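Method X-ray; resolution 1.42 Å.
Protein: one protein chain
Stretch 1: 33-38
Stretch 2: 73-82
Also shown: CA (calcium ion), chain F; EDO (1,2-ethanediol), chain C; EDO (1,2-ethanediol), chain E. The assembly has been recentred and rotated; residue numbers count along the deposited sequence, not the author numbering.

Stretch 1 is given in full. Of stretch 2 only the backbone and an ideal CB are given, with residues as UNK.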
ATOM      1  N   ARG A  33      11.731   1.986 -13.029  1.00  8.23           N
ATOM      2  CA  ARG A  33      12.993   2.714 -12.929  1.00  8.73           C
ATOM      3  C   ARG A  33      13.920   1.946 -11.999  1.00  9.23           C
ATOM      4  O   ARG A  33      13.556   1.480 -10.916  1.00  8.47           O
ATOM      5  CB  ARG A  33      12.803   4.158 -12.392  1.00 10.05           C
ATOM      6  CG  ARG A  33      11.991   4.980 -13.368  1.00 11.81           C
ATOM      7  CD  ARG A  33      12.018   6.446 -12.950  1.00 18.93           C
ATOM      8  NE  ARG A  33      10.855   6.450 -11.943  1.00 13.15           N
ATOM      9  CZ  ARG A  33       9.515   6.702 -12.178  1.00 15.35           C
ATOM     10  NH1 ARG A  33       8.993   6.662 -13.397  1.00 17.85           N
ATOM     11  NH2 ARG A  33       8.699   6.890 -11.127  1.00 16.56           N
ATOM     12  N   ILE A  34      15.188   1.803 -12.442  1.00  7.94           N
ATOM     13  CA  ILE A  34      16.204   1.156 -11.647  1.00  8.26           C
ATOM     14  C   ILE A  34      17.079   2.306 -11.138  1.00  9.10           C
ATOM     15  O   ILE A  34      17.815   2.944 -11.923  1.00 11.38           O
ATOM     16  CB  ILE A  34      17.015   0.126 -12.484  1.00  9.58           C
ATOM     17  CG1 ILE A  34      16.117  -1.056 -12.884  1.00 14.28           C
ATOM     18  CG2 ILE A  34      18.246  -0.361 -11.727  1.00 12.64           C
ATOM     19  CD1 ILE A  34      16.673  -1.788 -14.093  1.00 13.26           C
ATOM     20  N   SER A  35      16.905   2.661  -9.862  1.00  8.00           N
ATOM     21  CA  SER A  35      17.309   3.971  -9.331  1.00  9.85           C
ATOM     22  C   SER A  35      18.439   3.866  -8.320  1.00  9.60           C
ATOM     23  O   SER A  35      18.734   2.760  -7.800  1.00  9.54           O
ATOM     24  CB  SER A  35      16.140   4.723  -8.692  1.00  8.92           C
ATOM     25  OG  SER A  35      15.035   4.727  -9.547  1.00 10.22           O
ATOM     26  N   LYS A  36      19.080   5.003  -8.021  1.00 11.40           N
ATOM     27  CA  LYS A  36      20.041   5.096  -6.931  1.00 11.12           C
ATOM     28  C   LYS A  36      19.582   6.176  -5.949  1.00 10.97           C
ATOM     29  O   LYS A  36      18.766   7.031  -6.316  1.00 11.40           O
ATOM     30  CB  LYS A  36      21.432   5.428  -7.472  1.00 12.67           C
ATOM     31  CG  LYS A  36      21.476   6.796  -8.123  1.00 14.86           C
ATOM     32  CD  LYS A  36      22.814   7.063  -8.842  1.00 19.97           C
ATOM     33  CE  LYS A  36      22.915   8.478  -9.373  1.00 19.32           C
ATOM     34  NZ  LYS A  36      22.036   8.749 -10.519  1.00 25.09           N
ATOM     35  N   ASP A  37      20.231   6.249  -4.784  1.00 11.89           N
ATOM     36  CA  ASP A  37      19.909   7.304  -3.850  1.00 13.29           C
ATOM     37  C   ASP A  37      20.104   8.658  -4.531  1.00 14.21           C
ATOM     38  O   ASP A  37      21.094   8.858  -5.238  1.00 14.82           O
ATOM     39  CB  ASP A  37      20.864   7.320  -2.665  1.00 15.52           C
ATOM     40  CG  ASP A  37      20.526   6.321  -1.597  1.00 17.27           C
ATOM     41  OD1 ASP A  37      19.482   5.692  -1.729  1.00 18.96           O
ATOM     42  OD2 ASP A  37      21.288   6.214  -0.665  1.00 24.47           O
ATOM     43  N   GLY A  38      19.181   9.577  -4.263  1.00 15.94           N
ATOM     44  CA  GLY A  38      19.195  10.919  -4.825  1.00 14.63           C
ATOM     45  C   GLY A  38      18.367  11.085  -6.103  1.00 16.68           C
ATOM     46  O   GLY A  38      18.067  12.204  -6.509  1.00 17.13           O
ATOM     47  N   UNK A  73      15.683  -8.786 -10.010  1.00  7.09           N
ATOM     48  CA  UNK A  73      15.640  -7.865  -8.906  1.00  6.28           C
ATOM     49  C   UNK A  73      16.932  -7.060  -8.924  1.00  6.75           C
ATOM     50  O   UNK A  73      18.015  -7.660  -9.046  1.00  7.47           O
ATOM     51  CB  UNK A  73      15.448  -8.597  -7.576  1.00  6.28           C
ATOM     52  N   UNK A  74      16.822  -5.746  -8.686  1.00  6.98           N
ATOM     53  CA  UNK A  74      17.981  -4.842  -8.659  1.00  6.24           C
ATOM     54  C   UNK A  74      18.080  -4.201  -7.272  1.00  6.05           C
ATOM     55  O   UNK A  74      17.131  -3.588  -6.806  1.00  6.58           O
ATOM     56  CB  UNK A  74      17.868  -3.770  -9.744  1.00  6.24           C
ATOM     57  N   UNK A  75      19.280  -4.172  -6.740  1.00  6.39           N
ATOM     58  CA  UNK A  75      19.681  -3.368  -5.603  1.00  7.34           C
ATOM     59  C   UNK A  75      19.702  -1.873  -5.986  1.00  7.36           C
ATOM     60  O   UNK A  75      19.856  -1.503  -7.160  1.00  8.28           O
ATOM     61  CB  UNK A  75      21.052  -3.818  -5.095  1.00  7.34           C
ATOM     62  N   UNK A  76      19.538  -1.017  -4.967  1.00  8.09           N
ATOM     63  CA  UNK A  76      19.653   0.428  -5.212  1.00  7.95           C
ATOM     64  C   UNK A  76      21.076   0.676  -5.776  1.00  8.22           C
ATOM     65  O   UNK A  76      22.074   0.067  -5.347  1.00  9.48           O
ATOM     66  CB  UNK A  76      19.403   1.235  -3.936  1.00  7.95           C
ATOM     67  N   UNK A  77      21.140   1.448  -6.867  1.00  9.06           N
ATOM     68  CA  UNK A  77      22.304   1.402  -7.793  1.00 10.02           C
ATOM     69  C   UNK A  77      23.475   2.346  -7.449  1.00 12.15           C
ATOM     70  O   UNK A  77      23.865   3.266  -8.214  1.00 13.81           O
ATOM     71  CB  UNK A  77      21.822   1.738  -9.206  1.00 10.02           C
ATOM     72  N   UNK A  78      24.009   2.118  -6.250  1.00 11.07           N
ATOM     73  CA  UNK A  78      25.188   2.889  -5.868  1.00 11.61           C
ATOM     74  C   UNK A  78      26.072   2.067  -4.926  1.00 11.32           C
ATOM     75  O   UNK A  78      25.652   0.977  -4.470  1.00 14.61           O
ATOM     76  CB  UNK A  78      24.778   4.206  -5.206  1.00 11.61           C
ATOM     77  N   UNK A  79      27.313   2.577  -4.710  1.00 13.43           N
ATOM     78  CA  UNK A  79      28.234   1.732  -3.959  1.00 16.82           C
ATOM     79  C   UNK A  79      27.803   1.507  -2.520  1.00 15.88           C
ATOM     80  O   UNK A  79      28.096   0.420  -1.969  1.00 19.95           O
ATOM     81  CB  UNK A  79      29.634   2.349  -3.978  1.00 16.82           C
ATOM     82  N   UNK A  80      27.008   2.436  -1.966  1.00 14.13           N
ATOM     83  CA  UNK A  80      26.491   2.276  -0.608  1.00 14.68           C
ATOM     84  C   UNK A  80      25.663   0.977  -0.517  1.00 13.38           C
ATOM     85  O   UNK A  80      25.700   0.298   0.508  1.00 14.55           O
ATOM     86  CB  UNK A  80      25.645   3.487  -0.209  1.00 14.68           C
ATOM     87  N   UNK A  81      24.970   0.592  -1.593  1.00 10.54           N
ATOM     88  CA  UNK A  81      24.024  -0.516  -1.581  1.00 10.44           C
ATOM     89  C   UNK A  81      24.529  -1.757  -2.313  1.00  9.65           C
ATOM     90  O   UNK A  81      23.976  -2.821  -2.115  1.00 12.24           O
ATOM     91  CB  UNK A  81      22.701  -0.064  -2.203  1.00 10.44           C
ATOM     92  N   UNK A  82      25.537  -1.674  -3.183  1.00 12.35           N
ATOM     93  CA  UNK A  82      25.969  -2.864  -3.909  1.00 10.76           C
ATOM     94  C   UNK A  82      26.635  -3.848  -2.932  1.00  9.91           C
ATOM     95  O   UNK A  82      27.681  -3.530  -2.329  1.00 12.29           O
ATOM     96  CB  UNK A  82      26.928  -2.488  -5.040  1.00 10.76           C
TER
HETATM   97 CA    CA F 404      12.021   1.273  -9.140  1.00  8.73          CA
HETATM   98  C1  EDO C 401      18.902   5.261   1.539  1.00 22.87           C
HETATM   99  O1  EDO C 401      18.638   4.478   0.405  1.00 24.64           O
HETATM  100  C2  EDO C 401      18.675   4.276   2.553  1.00 19.60           C
HETATM  101  O2  EDO C 401      19.590   3.212   2.467  1.00 21.60           O
HETATM  102  C1  EDO E 403      20.395   1.934   6.003  1.00 22.77           C
HETATM  103  O1  EDO E 403      19.939   1.700   4.695  1.00 23.38           O
HETATM  104  C2  EDO E 403      21.606   2.842   6.008  1.00 27.45           C
HETATM  105  O2  EDO E 403      21.242   3.794   5.084  1.00 35.02           O

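Position 73 lies in a strand, and its ideal CB has no atom of stretch 1 nearby, so this contact sets no rule for it. The deposited residue is Leu73.

At 74, still in the strand, CA-to-CB points toward stretch 1 and the ideal CB sits 4.0 Å from Ile34 CG2. The branched Ile34 offers only carbon here, so an aliphatic or aromatic side chain would suit. The residue is Trp74. Its indole turns one face to the isoleucine: Ile34 CD1 lies 3.6 Å from Trp74 CE2, nearly on the normal of the five-membered ring, a CH-pi contact.

Position 75 points away and asks for nothing; it is Ala75.

At 76 the ideal CB points sideways, 4.2 Å from Ser35 O and 4.9 Å from Lys36 CA. A medium-sized apolar side chain could lie along this backbone, though the nearby Asp37 OD1 would also allow a polar one. Ile76 takes the first course, with CG2 3.8 Å from Lys36 CA and 3.7 Å from Asp37 N.

Position 77 contributes first through its backbone: its N donates to Ser35 O at 2.9 Å, a bond open to any residue but proline. The sideways ideal CB lies 4.1 Å from Lys36 CB and 4.9 Å from Ile34 CG2, so a side chain with a flexible aliphatic stem would fit. Gln77 supplies one, its CG 3.4 Å from Ile34 CG2.

The ideal CB at 78 points toward stretch 1, 4.2 Å from Lys36 CB and 5.0 Å from Asp37 N. That amide calls for an acceptor two bonds beyond CB, as in Asp or Asn; a serine hydroxyl would fall short. The residue is Asp78, with chi1 in p, and its OD2 accepts from Asp37 N at 3.0 Å. A water donates to both Asp78 OD2 and Asp37 O.

Position 79 is out of reach; it is Glu79.

At 80 the ideal CB points toward stretch 1, 5.2 Å from Asp37 OD2; a long basic or polar side chain is a natural choice. Lys80 runs fully extended past that carboxylate, bringing NZ to 4.5 Å from Asp37 OD2, beyond a salt bridge. NZ instead donates to an ethanediol O2.

Position 81 also points toward stretch 1, but from farther off, so only a longer side chain could reach the Asp37 carboxylate. His81 does so edge-on, with CE1 3.2 Å from Asp37 OD2, while its ND1 donates to Asp78 OD1 at 2.6 Å, bracing the acceptor residue.

Position 82, Phe82, is out of reach.

Stretch 2, residues 73-82: LWAIQDEKHF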
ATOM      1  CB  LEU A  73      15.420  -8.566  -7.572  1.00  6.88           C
ATOM      2  CG  LEU A  73      15.303  -7.676  -6.303  1.00  6.70           C
ATOM      3  CD1 LEU A  73      14.316  -8.312  -5.300  1.00  7.53           C
ATOM      4  CD2 LEU A  73      16.680  -7.410  -5.646  1.00  8.69           C
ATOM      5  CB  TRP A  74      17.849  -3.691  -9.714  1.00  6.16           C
ATOM      6  CG  TRP A  74      17.973  -4.232 -11.102  1.00  7.20           C
ATOM      7  CD1 TRP A  74      19.104  -4.191 -11.861  1.00  9.47           C
ATOM      8  CD2 TRP A  74      16.967  -4.919 -11.918  1.00  6.46           C
ATOM      9  NE1 TRP A  74      18.864  -4.759 -13.096  1.00  7.92           N
ATOM     10  CE2 TRP A  74      17.545  -5.185 -13.177  1.00  7.53           C
ATOM     11  CE3 TRP A  74      15.606  -5.183 -11.816  1.00  8.27           C
ATOM     12  CZ2 TRP A  74      16.886  -5.781 -14.245  1.00  8.66           C
ATOM     13  CZ3 TRP A  74      14.901  -5.775 -12.852  1.00  9.37           C
ATOM     14  CH2 TRP A  74      15.553  -6.105 -14.060  1.00  9.30           C
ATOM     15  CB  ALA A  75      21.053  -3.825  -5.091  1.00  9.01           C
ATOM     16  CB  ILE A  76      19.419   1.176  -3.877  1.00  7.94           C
ATOM     17  CG1 ILE A  76      17.958   0.979  -3.403  1.00  9.59           C
ATOM     18  CG2 ILE A  76      19.805   2.676  -3.961  1.00 10.87           C
ATOM     19  CD1 ILE A  76      17.750   1.364  -1.933  1.00 10.61           C
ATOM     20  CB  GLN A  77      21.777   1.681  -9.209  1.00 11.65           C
ATOM     21  CG  GLN A  77      20.808   0.611  -9.758  1.00 11.19           C
ATOM     22  CD  GLN A  77      21.514  -0.667 -10.171  1.00 12.11           C
ATOM     23  OE1 GLN A  77      21.335  -1.811  -9.612  1.00 13.80           O
ATOM     24  NE2 GLN A  77      22.264  -0.510 -11.234  1.00 13.68           N
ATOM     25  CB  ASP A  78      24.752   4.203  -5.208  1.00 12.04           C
ATOM     26  CG  ASP A  78      23.744   4.060  -4.077  1.00 10.82           C
ATOM     27  OD1 ASP A  78      23.833   3.106  -3.324  1.00 13.85           O
ATOM     28  OD2 ASP A  78      22.840   4.917  -4.009  1.00 13.51           O
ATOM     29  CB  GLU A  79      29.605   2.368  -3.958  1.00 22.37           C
ATOM     30  CG  GLU A  79      30.244   2.260  -5.335  1.00 29.27           C
ATOM     31  CD  GLU A  79      31.666   2.786  -5.367  1.00 39.52           C
ATOM     32  OE1 GLU A  79      32.299   2.696  -6.448  1.00 46.30           O
ATOM     33  OE2 GLU A  79      32.119   3.291  -4.292  1.00 58.24           O
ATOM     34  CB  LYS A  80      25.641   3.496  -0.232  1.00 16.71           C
ATOM     35  CG  LYS A  80      24.995   3.335   1.124  1.00 20.03           C
ATOM     36  CD  LYS A  80      24.099   4.506   1.523  1.00 20.57           C
ATOM     37  CE  LYS A  80      23.805   4.469   3.016  1.00 32.20           C
ATOM     38  NZ  LYS A  80      22.892   5.536   3.505  1.00 31.48           N
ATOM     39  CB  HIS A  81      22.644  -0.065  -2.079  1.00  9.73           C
ATOM     40  CG  HIS A  81      22.039   0.957  -1.190  1.00 10.14           C
ATOM     41  ND1 HIS A  81      22.204   2.257  -1.461  1.00 10.14           N
ATOM     42  CD2 HIS A  81      21.172   0.871  -0.131  1.00 11.55           C
ATOM     43  CE1 HIS A  81      21.533   2.990  -0.569  1.00 10.97           C
ATOM     44  NE2 HIS A  81      20.882   2.174   0.269  1.00 12.27           N
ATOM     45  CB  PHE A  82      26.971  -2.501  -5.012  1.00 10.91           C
ATOM     46  CG  PHE A  82      26.429  -1.749  -6.201  1.00 12.59           C
ATOM     47  CD1 PHE A  82      25.127  -1.921  -6.620  1.00 12.77           C
ATOM     48  CD2 PHE A  82      27.239  -0.903  -6.948  1.00 18.43           C
ATOM     49  CE1 PHE A  82      24.648  -1.311  -7.776  1.00 15.42           C
ATOM     50  CE2 PHE A  82      26.766  -0.270  -8.100  1.00 21.95           C
ATOM     51  CZ  PHE A  82      25.445  -0.440  -8.505  1.00 17.08           C
TER
HETATM   52  O   HOH W   1      12.913   3.367  -8.557  1.00  9.40           O
HETATM   53  O   HOH W   2      23.446   7.411  -4.985  1.00 17.09           O
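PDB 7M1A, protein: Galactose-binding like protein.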